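Local atomic coordinates of thiamin pyrophosphokinase family protein (Enterococcus faecalis, PDB entry 3MEL), a protein that probably transfers a diphosphate group from ATP to thiamine, as in the thiamine pyrophosphokinase family, and binds magnesium and thiamine diphosphate. Residues A[143-148]-A[197-202]; A[147-152]-A[208-213]; A[157-162]-A[184-189]. All blocks are in the same frame, centred on the assembly; numbering follows the deposited sequence.

Contacts 1, 2 and 3 all belong to the mostly beta C-terminal part of the chain. Contact 1 pairs two strands of the smaller antiparallel sheet and contact 3 two strands of the larger mixed sheet; contact 2 spans from one sheet to the other. Their centres lie about 14 to 15 Å apart. Val147 serves both contact 1 and contact 2, Phe199 packs on Val208 and Tyr158, and Ile209 N probably bonds to Ala157 O, 3.0 Å away. All three lie away from the thiamine diphosphate pocket of this chain, but contact 3 meets Asp107 of the second subunit, which directly precedes the pocket residue His108.

Contact 1 of 3, residues A[143-148]-A[197-202]; sequences GSYIVP and AAFSFD
Tyr145 and Phe199 face each other across an antiparallel strand pair, 144-148 with 197-200, in the small three-stranded sheet of a beta-sandwich, whose middle strand is 196-200. Their rings meet obliquely, planes 48° apart and centroids 5.6 Å apart, with Tyr145 CD2 reaching Phe199 CZ at 3.7 Å. Phe199 CG stands between the backbone N and the carbonyl carbon (chi1 80°), a position that goes with the end of its ring coming nearer to strand 144-148, to Tyr145 and Val147. Val147 touches the Phe199 ring at its edge, CG2 lying 3.6 Å from CE2, while the ring end of Phe201 brings CE2 to the edge of the Tyr145 ring. Tyr145, Val147 and Phe199 share the inner face with Ala197. There Phe199 also meets Tyr158 and Tyr140 edge-to-face and packs on Ile206 and Val208 of the opposing sheet. Ser144, Ile146, Ala198 and Ser200 line the other face, where the Ser200 side chain comes to about 3 Å from a bound magnesium ion, away from the annotated metal site.

Tyr145-Phe199 and Val147-Ala197 are hydrogen-bonded pairs with a backbone bond each way. Beyond Phe199, Phe201 N adds a bond to Gly143 O at 3.1 Å. The hydroxyl of Tyr145 turns back along its own chain to bond Ala141 O, and Gly143 N lies over one face of the Phe201 ring.

Contact 2 of 3, residues A[147-152]-A[208-213]; sequences VPKEPD and VIQSKD
The side-chain amide of Gln210 and the carboxylate of Glu150 are turned 46° against each other as the two side chains cross obliquely. The amide end lies against the backbone of 148-150, with Gln210 CD 3.8 Å from Glu150 N and 4.0 Å from Glu150 CG. The Glu150 carboxylate finds its main partner beyond this contact, in the hydroxyl of Ser136. At the buried end Val147 turns its other branch, CG1, to Val208 CG1 at 4.0 Å, and the two side chains slide past each other in opposite directions.

At the solvent end Lys212 runs extended beyond CG and crosses Asp152 at about a right angle. Its NZ forms a salt bridge with Asp152 OD2, though the modelled separation of 2.5 Å is doubtful. Asp152 CG stands between its backbone N and carbonyl carbon (chi1 86°), which goes with the carboxylate end coming nearer to Lys212.

The two segments run in nearly the same direction, 17° apart, yet share no backbone bond. Contact passes through side chains reaching from strand 206-211 of the large sheet to the end of strand 144-148 and the loop after it, as between the facing sheets of a beta-sandwich.

Contact 3 of 3, residues A[157-162]-A[184-189]; sequences AYCCLT and PTSYAS
Tyr187 sets the edge of its ring beside Tyr158 O and the sulfur of Cys160 on the neighbouring strand. The carbonyl oxygen lies in the ring plane, 3.4 Å from Tyr187 CD2. Cys160 SG is also at the edge, 4.0 Å from Tyr187 CE2 and 88° off the ring normal as seen from the centroid, a cysteine sulfur-aromatic contact. Tyr187 and Cys160 point to the same face of the sheet by register; on that face a shared first torsion sets where ring root and sulfur stand, Tyr187 CG and Cys160 SG each anti to their own carbonyl carbon, beside the backbone N (chi1 -55° and -57°). One face of the Tyr187 ring is overlapped by Thr185 CG2 of its own strand, 3.6 Å above the plane and offset toward the rim.

The strands 157-160 and 185-188 are antiparallel, their axes 4.6 Å apart. Tyr158 and Tyr187 form a hydrogen-bonded pair with a bond each way. Cys160 N gives a bond of 2.9 Å to Thr185 O; the return bond, from Thr185 N to Cys160 O, is weak. Tyr187 is also the centre of an inverse gamma turn. On the opposite face Cys159 SG and Ser186 OG lie 3.4 Å apart, and the main partner of Ser186 OG is Asp107 O of the second subunit. At the far end the Pro184 ring comes to Leu161 O, CG at 3.6 Å.

Strand 185-190 is the outermost of the mixed sheet within this chain, and strand 155-160 sits between it and strand 206-211. Inward, Tyr158 packs on Phe199 and Leu169 of the small sheet and Cys160 on Leu167; outward, Ser186 packs on Trp114 of the second subunit and Pro184 on its Phe117.

Contact 1 of 3, residues A[143-148]-A[197-202]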
loop_
_atom_site.group_PDB
_atom_site.type_symbol
_atom_site.label_atom_id
_atom_site.label_comp_id
_atom_site.label_asym_id
_atom_site.label_seq_id
_atom_site.Cartn_x
_atom_site.Cartn_y
_atom_site.Cartn_z
ATOM N N GLY A 143 -1.811 -11.751 20.293
ATOM C CA GLY A 143 -1.560 -13.093 20.766
ATOM C C GLY A 143 -0.074 -13.358 20.763
ATOM O O GLY A 143 0.723 -12.426 20.821
ATOM N N SER A 144 0.295 -14.632 20.693
ATOM C CA SER A 144 1.692 -15.035 20.598
ATOM C C SER A 144 1.787 -16.028 19.445
ATOM O O SER A 144 0.999 -16.958 19.371
ATOM C CB SER A 144 2.153 -15.678 21.906
ATOM O OG SER A 144 1.742 -14.910 23.023
ATOM N N TYR A 145 2.739 -15.830 18.540
ATOM C CA TYR A 145 2.705 -16.530 17.265
ATOM C C TYR A 145 4.058 -17.012 16.755
ATOM O O TYR A 145 5.110 -16.450 17.088
ATOM C CB TYR A 145 2.034 -15.641 16.206
ATOM C CG TYR A 145 0.665 -15.183 16.636
ATOM C CD1 TYR A 145 -0.367 -16.089 16.772
ATOM C CD2 TYR A 145 0.408 -13.854 16.929
ATOM C CE1 TYR A 145 -1.611 -15.694 17.181
ATOM C CE2 TYR A 145 -0.838 -13.453 17.343
ATOM C CZ TYR A 145 -1.846 -14.385 17.468
ATOM O OH TYR A 145 -3.107 -14.018 17.879
ATOM N N ILE A 146 4.017 -18.075 15.958
ATOM C CA ILE A 146 5.173 -18.486 15.177
ATOM C C ILE A 146 4.897 -18.136 13.718
ATOM O O ILE A 146 3.784 -18.304 13.226
ATOM C CB ILE A 146 5.503 -19.994 15.349
ATOM C CG1 ILE A 146 4.247 -20.835 15.084
ATOM C CG2 ILE A 146 6.058 -20.252 16.743
ATOM C CD1 ILE A 146 4.404 -22.356 15.292
ATOM N N VAL A 147 5.905 -17.616 13.037
ATOM C CA VAL A 147 5.737 -17.168 11.672
ATOM C C VAL A 147 6.664 -17.969 10.772
ATOM O O VAL A 147 7.845 -17.642 10.645
ATOM C CB VAL A 147 6.056 -15.668 11.548
ATOM C CG1 VAL A 147 5.942 -15.214 10.105
ATOM C CG2 VAL A 147 5.140 -14.857 12.461
ATOM N N PRO A 148 6.134 -19.030 10.147
ATOM C CA PRO A 148 6.998 -19.896 9.336
ATOM C C PRO A 148 7.461 -19.169 8.077
ATOM O O PRO A 148 6.639 -18.583 7.375
ATOM C CB PRO A 148 6.081 -21.079 8.972
ATOM C CG PRO A 148 4.892 -20.964 9.893
ATOM C CD PRO A 148 4.741 -19.494 10.153
ATOM N N ALA A 197 10.099 -17.279 12.687
ATOM C CA ALA A 197 10.298 -16.209 13.648
ATOM C C ALA A 197 9.148 -16.281 14.635
ATOM O O ALA A 197 8.242 -17.088 14.470
ATOM C CB ALA A 197 10.345 -14.880 12.956
ATOM N N ALA A 198 9.199 -15.471 15.683
ATOM C CA ALA A 198 8.085 -15.411 16.617
ATOM C C ALA A 198 7.864 -13.982 17.113
ATOM O O ALA A 198 8.767 -13.147 17.031
ATOM C CB ALA A 198 8.304 -16.363 17.775
ATOM N N PHE A 199 6.655 -13.699 17.599
ATOM C CA PHE A 199 6.310 -12.371 18.098
ATOM C C PHE A 199 4.997 -12.400 18.860
ATOM O O PHE A 199 4.179 -13.300 18.677
ATOM C CB PHE A 199 6.190 -11.372 16.949
ATOM C CG PHE A 199 4.873 -11.445 16.213
ATOM C CD1 PHE A 199 3.867 -10.521 16.469
ATOM C CD2 PHE A 199 4.642 -12.439 15.263
ATOM C CE1 PHE A 199 2.645 -10.576 15.788
ATOM C CE2 PHE A 199 3.418 -12.507 14.567
ATOM C CZ PHE A 199 2.418 -11.573 14.831
ATOM N N SER A 200 4.790 -11.393 19.703
ATOM C CA SER A 200 3.561 -11.290 20.480
ATOM C C SER A 200 3.234 -9.839 20.820
ATOM O O SER A 200 4.096 -8.959 20.731
ATOM C CB SER A 200 3.623 -12.157 21.747
ATOM O OG SER A 200 4.944 -12.242 22.256
ATOM N N PHE A 201 1.973 -9.602 21.177
ATOM C CA PHE A 201 1.481 -8.272 21.486
ATOM C C PHE A 201 0.095 -8.339 22.123
ATOM O O PHE A 201 -0.601 -9.354 22.010
ATOM C CB PHE A 201 1.516 -7.370 20.248
ATOM C CG PHE A 201 0.575 -7.778 19.142
ATOM C CD1 PHE A 201 -0.616 -7.094 18.936
ATOM C CD2 PHE A 201 0.899 -8.803 18.277
ATOM C CE1 PHE A 201 -1.473 -7.447 17.914
ATOM C CE2 PHE A 201 0.042 -9.155 17.249
ATOM C CZ PHE A 201 -1.145 -8.480 17.070
ATOM N N ASP A 202 -0.297 -7.270 22.811
ATOM C CA ASP A 202 -1.500 -7.300 23.637
ATOM C C ASP A 202 -2.671 -6.585 22.999
ATOM O O ASP A 202 -3.817 -6.882 23.313
ATOM C CB ASP A 202 -1.240 -6.655 25.003
ATOM C CG ASP A 202 -0.261 -7.442 25.865
ATOM O OD1 ASP A 202 0.047 -8.612 25.543
ATOM O OD2 ASP A 202 0.195 -6.867 26.879
#

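Contact 2 of 3, residues A[147-152]-A[208-213]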
loop_
_atom_site.group_PDB
_atom_site.type_symbol
_atom_site.label_atom_id
_atom_site.label_comp_id
_atom_site.label_asym_id
_atom_site.label_seq_id
_atom_site.Cartn_x
_atom_site.Cartn_y
_atom_site.Cartn_z
ATOM N N VAL A 147 5.905 -17.616 13.037
ATOM C CA VAL A 147 5.737 -17.168 11.672
ATOM C C VAL A 147 6.664 -17.969 10.772
ATOM O O VAL A 147 7.845 -17.642 10.645
ATOM C CB VAL A 147 6.056 -15.668 11.548
ATOM C CG1 VAL A 147 5.942 -15.214 10.105
ATOM C CG2 VAL A 147 5.140 -14.857 12.461
ATOM N N PRO A 148 6.134 -19.030 10.147
ATOM C CA PRO A 148 6.998 -19.896 9.336
ATOM C C PRO A 148 7.461 -19.169 8.077
ATOM O O PRO A 148 6.639 -18.583 7.375
ATOM C CB PRO A 148 6.081 -21.079 8.972
ATOM C CG PRO A 148 4.892 -20.964 9.893
ATOM C CD PRO A 148 4.741 -19.494 10.153
ATOM N N LYS A 149 8.755 -19.209 7.789
ATOM C CA LYS A 149 9.257 -18.542 6.607
ATOM C C LYS A 149 8.755 -19.168 5.308
ATOM O O LYS A 149 8.718 -20.394 5.152
ATOM C CB LYS A 149 10.770 -18.535 6.596
ATOM C CG LYS A 149 11.346 -17.891 5.360
ATOM C CD LYS A 149 12.830 -18.108 5.309
ATOM C CE LYS A 149 13.376 -17.831 3.941
ATOM N NZ LYS A 149 13.641 -16.390 3.819
ATOM N N GLU A 150 8.367 -18.303 4.374
ATOM C CA GLU A 150 8.062 -18.700 3.007
ATOM C C GLU A 150 9.356 -18.860 2.221
ATOM O O GLU A 150 10.189 -17.953 2.193
ATOM C CB GLU A 150 7.121 -17.694 2.352
ATOM C CG GLU A 150 5.761 -17.691 3.020
ATOM C CD GLU A 150 4.725 -16.871 2.264
ATOM O OE1 GLU A 150 5.085 -16.312 1.194
ATOM O OE2 GLU A 150 3.556 -16.797 2.739
ATOM N N PRO A 151 9.533 -20.032 1.590
ATOM C CA PRO A 151 10.826 -20.430 1.012
ATOM C C PRO A 151 11.384 -19.446 -0.019
ATOM O O PRO A 151 12.602 -19.256 -0.065
ATOM C CB PRO A 151 10.522 -21.773 0.357
ATOM C CG PRO A 151 9.253 -22.233 0.978
ATOM C CD PRO A 151 8.479 -21.033 1.353
ATOM N N ASP A 152 10.513 -18.826 -0.816
ATOM C CA ASP A 152 10.942 -17.898 -1.873
ATOM C C ASP A 152 11.125 -16.427 -1.428
ATOM O O ASP A 152 11.418 -15.562 -2.248
ATOM C CB ASP A 152 9.962 -17.944 -3.048
ATOM C CG ASP A 152 8.779 -16.998 -2.857
ATOM O OD1 ASP A 152 8.042 -17.142 -1.844
ATOM O OD2 ASP A 152 8.587 -16.102 -3.715
ATOM N N VAL A 208 1.561 -9.136 9.195
ATOM C CA VAL A 208 2.879 -9.674 8.965
ATOM C C VAL A 208 3.061 -9.754 7.460
ATOM O O VAL A 208 2.199 -10.294 6.758
ATOM C CB VAL A 208 3.032 -11.040 9.631
ATOM C CG1 VAL A 208 4.314 -11.714 9.182
ATOM C CG2 VAL A 208 2.994 -10.879 11.141
ATOM N N ILE A 209 4.156 -9.192 6.955
ATOM C CA ILE A 209 4.415 -9.208 5.513
ATOM C C ILE A 209 5.762 -9.822 5.164
ATOM O O ILE A 209 6.779 -9.424 5.714
ATOM C CB ILE A 209 4.343 -7.787 4.891
ATOM C CG1 ILE A 209 2.920 -7.225 4.963
ATOM C CG2 ILE A 209 4.825 -7.806 3.448
ATOM C CD1 ILE A 209 2.801 -5.826 4.414
ATOM N N GLN A 210 5.762 -10.794 4.252
ATOM C CA GLN A 210 6.999 -11.370 3.733
ATOM C C GLN A 210 7.158 -11.008 2.268
ATOM O O GLN A 210 6.220 -11.131 1.499
ATOM C CB GLN A 210 7.011 -12.886 3.906
ATOM C CG GLN A 210 7.003 -13.354 5.360
ATOM C CD GLN A 210 7.236 -14.856 5.496
ATOM O OE1 GLN A 210 6.508 -15.540 6.215
ATOM N NE2 GLN A 210 8.259 -15.366 4.808
ATOM N N SER A 211 8.352 -10.585 1.876
ATOM C CA SER A 211 8.541 -9.957 0.577
ATOM C C SER A 211 9.902 -10.321 0.009
ATOM O O SER A 211 10.700 -10.955 0.692
ATOM C CB SER A 211 8.414 -8.438 0.715
ATOM O OG SER A 211 9.166 -7.930 1.825
ATOM N N LYS A 212 10.158 -9.931 -1.239
ATOM C CA LYS A 212 11.467 -10.136 -1.875
ATOM C C LYS A 212 11.681 -9.140 -3.010
ATOM O O LYS A 212 10.737 -8.479 -3.432
ATOM C CB LYS A 212 11.596 -11.551 -2.433
ATOM C CG LYS A 212 10.784 -11.791 -3.705
ATOM C CD LYS A 212 10.882 -13.236 -4.160
ATOM C CE LYS A 212 9.866 -13.562 -5.243
ATOM N NZ LYS A 212 9.860 -15.021 -5.587
ATOM N N ASP A 213 12.906 -9.052 -3.530
ATOM C CA ASP A 213 13.180 -8.039 -4.546
ATOM C C ASP A 213 12.813 -8.432 -5.987
ATOM O O ASP A 213 12.467 -9.576 -6.269
ATOM C CB ASP A 213 14.615 -7.508 -4.444
ATOM C CG ASP A 213 14.775 -6.466 -3.337
ATOM O OD1 ASP A 213 13.840 -5.651 -3.124
ATOM O OD2 ASP A 213 15.843 -6.474 -2.680
#

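Contact 3 of 3, residues A[157-162]-A[184-189]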
loop_
_atom_site.group_PDB
_atom_site.type_symbol
_atom_site.label_atom_id
_atom_site.label_comp_id
_atom_site.label_asym_id
_atom_site.label_seq_id
_atom_site.Cartn_x
_atom_site.Cartn_y
_atom_site.Cartn_z
ATOM N N ALA A 157 8.364 -8.433 7.851
ATOM C CA ALA A 157 7.945 -7.110 8.270
ATOM C C ALA A 157 6.792 -7.197 9.246
ATOM O O ALA A 157 5.878 -8.016 9.097
ATOM C CB ALA A 157 7.558 -6.290 7.084
ATOM N N TYR A 158 6.860 -6.369 10.276
ATOM C CA TYR A 158 5.724 -6.198 11.156
ATOM C C TYR A 158 5.147 -4.811 10.938
ATOM O O TYR A 158 5.711 -3.793 11.357
ATOM C CB TYR A 158 6.111 -6.442 12.608
ATOM C CG TYR A 158 6.548 -7.867 12.845
ATOM C CD1 TYR A 158 5.642 -8.836 13.249
ATOM C CD2 TYR A 158 7.871 -8.245 12.648
ATOM C CE1 TYR A 158 6.049 -10.152 13.448
ATOM C CE2 TYR A 158 8.282 -9.524 12.851
ATOM C CZ TYR A 158 7.372 -10.481 13.250
ATOM O OH TYR A 158 7.808 -11.766 13.444
ATOM N N CYS A 159 4.033 -4.792 10.219
ATOM C CA CYS A 159 3.349 -3.566 9.869
ATOM C C CYS A 159 2.191 -3.393 10.834
ATOM O O CYS A 159 1.232 -4.152 10.796
ATOM C CB CYS A 159 2.868 -3.674 8.432
ATOM S SG CYS A 159 4.230 -3.929 7.285
ATOM N N CYS A 160 2.315 -2.446 11.752
ATOM C CA CYS A 160 1.272 -2.202 12.734
ATOM C C CYS A 160 0.223 -1.288 12.132
ATOM O O CYS A 160 0.492 -0.111 11.881
ATOM C CB CYS A 160 1.863 -1.558 13.983
ATOM S SG CYS A 160 3.167 -2.546 14.714
ATOM N N LEU A 161 -0.967 -1.821 11.892
ATOM C CA LEU A 161 -1.987 -1.054 11.210
ATOM C C LEU A 161 -2.613 -0.034 12.162
ATOM O O LEU A 161 -3.201 0.990 11.738
ATOM C CB LEU A 161 -3.035 -1.986 10.621
ATOM C CG LEU A 161 -2.440 -2.993 9.639
ATOM C CD1 LEU A 161 -3.516 -3.964 9.173
ATOM C CD2 LEU A 161 -1.768 -2.269 8.469
ATOM N N THR A 162 -2.454 -0.311 13.449
ATOM C CA THR A 162 -2.978 0.541 14.488
ATOM C C THR A 162 -1.908 0.709 15.537
ATOM O O THR A 162 -0.944 -0.043 15.552
ATOM C CB THR A 162 -4.120 -0.147 15.188
ATOM O OG1 THR A 162 -3.595 -1.272 15.895
ATOM C CG2 THR A 162 -5.155 -0.596 14.184
ATOM N N PRO A 184 0.443 3.912 13.698
ATOM C CA PRO A 184 0.871 3.043 12.599
ATOM C C PRO A 184 2.376 3.107 12.283
ATOM O O PRO A 184 2.928 4.163 12.020
ATOM C CB PRO A 184 0.044 3.561 11.427
ATOM C CG PRO A 184 -1.225 4.040 12.062
ATOM C CD PRO A 184 -0.887 4.499 13.448
ATOM N N THR A 185 3.034 1.956 12.300
ATOM C CA THR A 185 4.482 1.889 12.080
ATOM C C THR A 185 4.841 0.621 11.327
ATOM O O THR A 185 4.389 -0.468 11.684
ATOM C CB THR A 185 5.259 1.882 13.410
ATOM O OG1 THR A 185 4.947 3.064 14.156
ATOM C CG2 THR A 185 6.747 1.817 13.141
ATOM N N SER A 186 5.658 0.762 10.291
ATOM C CA SER A 186 6.015 -0.376 9.456
ATOM C C SER A 186 7.448 -0.787 9.712
ATOM O O SER A 186 8.371 -0.218 9.130
ATOM C CB SER A 186 5.837 -0.035 7.975
ATOM O OG SER A 186 6.129 -1.150 7.152
ATOM N N TYR A 187 7.632 -1.770 10.592
ATOM C CA TYR A 187 8.949 -2.355 10.802
ATOM C C TYR A 187 9.263 -3.348 9.680
ATOM O O TYR A 187 8.968 -4.545 9.763
ATOM C CB TYR A 187 9.037 -3.042 12.152
ATOM C CG TYR A 187 8.674 -2.183 13.333
ATOM C CD1 TYR A 187 9.639 -1.397 13.969
ATOM C CD2 TYR A 187 7.384 -2.193 13.842
ATOM C CE1 TYR A 187 9.316 -0.626 15.065
ATOM C CE2 TYR A 187 7.051 -1.442 14.933
ATOM C CZ TYR A 187 8.012 -0.651 15.545
ATOM O OH TYR A 187 7.665 0.112 16.645
ATOM N N ALA A 188 9.880 -2.816 8.636
ATOM C CA ALA A 188 10.079 -3.516 7.395
ATOM C C ALA A 188 11.531 -3.907 7.249
ATOM O O ALA A 188 12.371 -3.466 8.021
ATOM C CB ALA A 188 9.663 -2.629 6.255
ATOM N N SER A 189 11.814 -4.753 6.265
ATOM C CA SER A 189 13.182 -5.190 5.951
ATOM C C SER A 189 13.866 -5.977 7.069
ATOM O O SER A 189 15.077 -6.109 7.099
ATOM C CB SER A 189 14.043 -4.012 5.494
ATOM O OG SER A 189 13.356 -3.253 4.501
#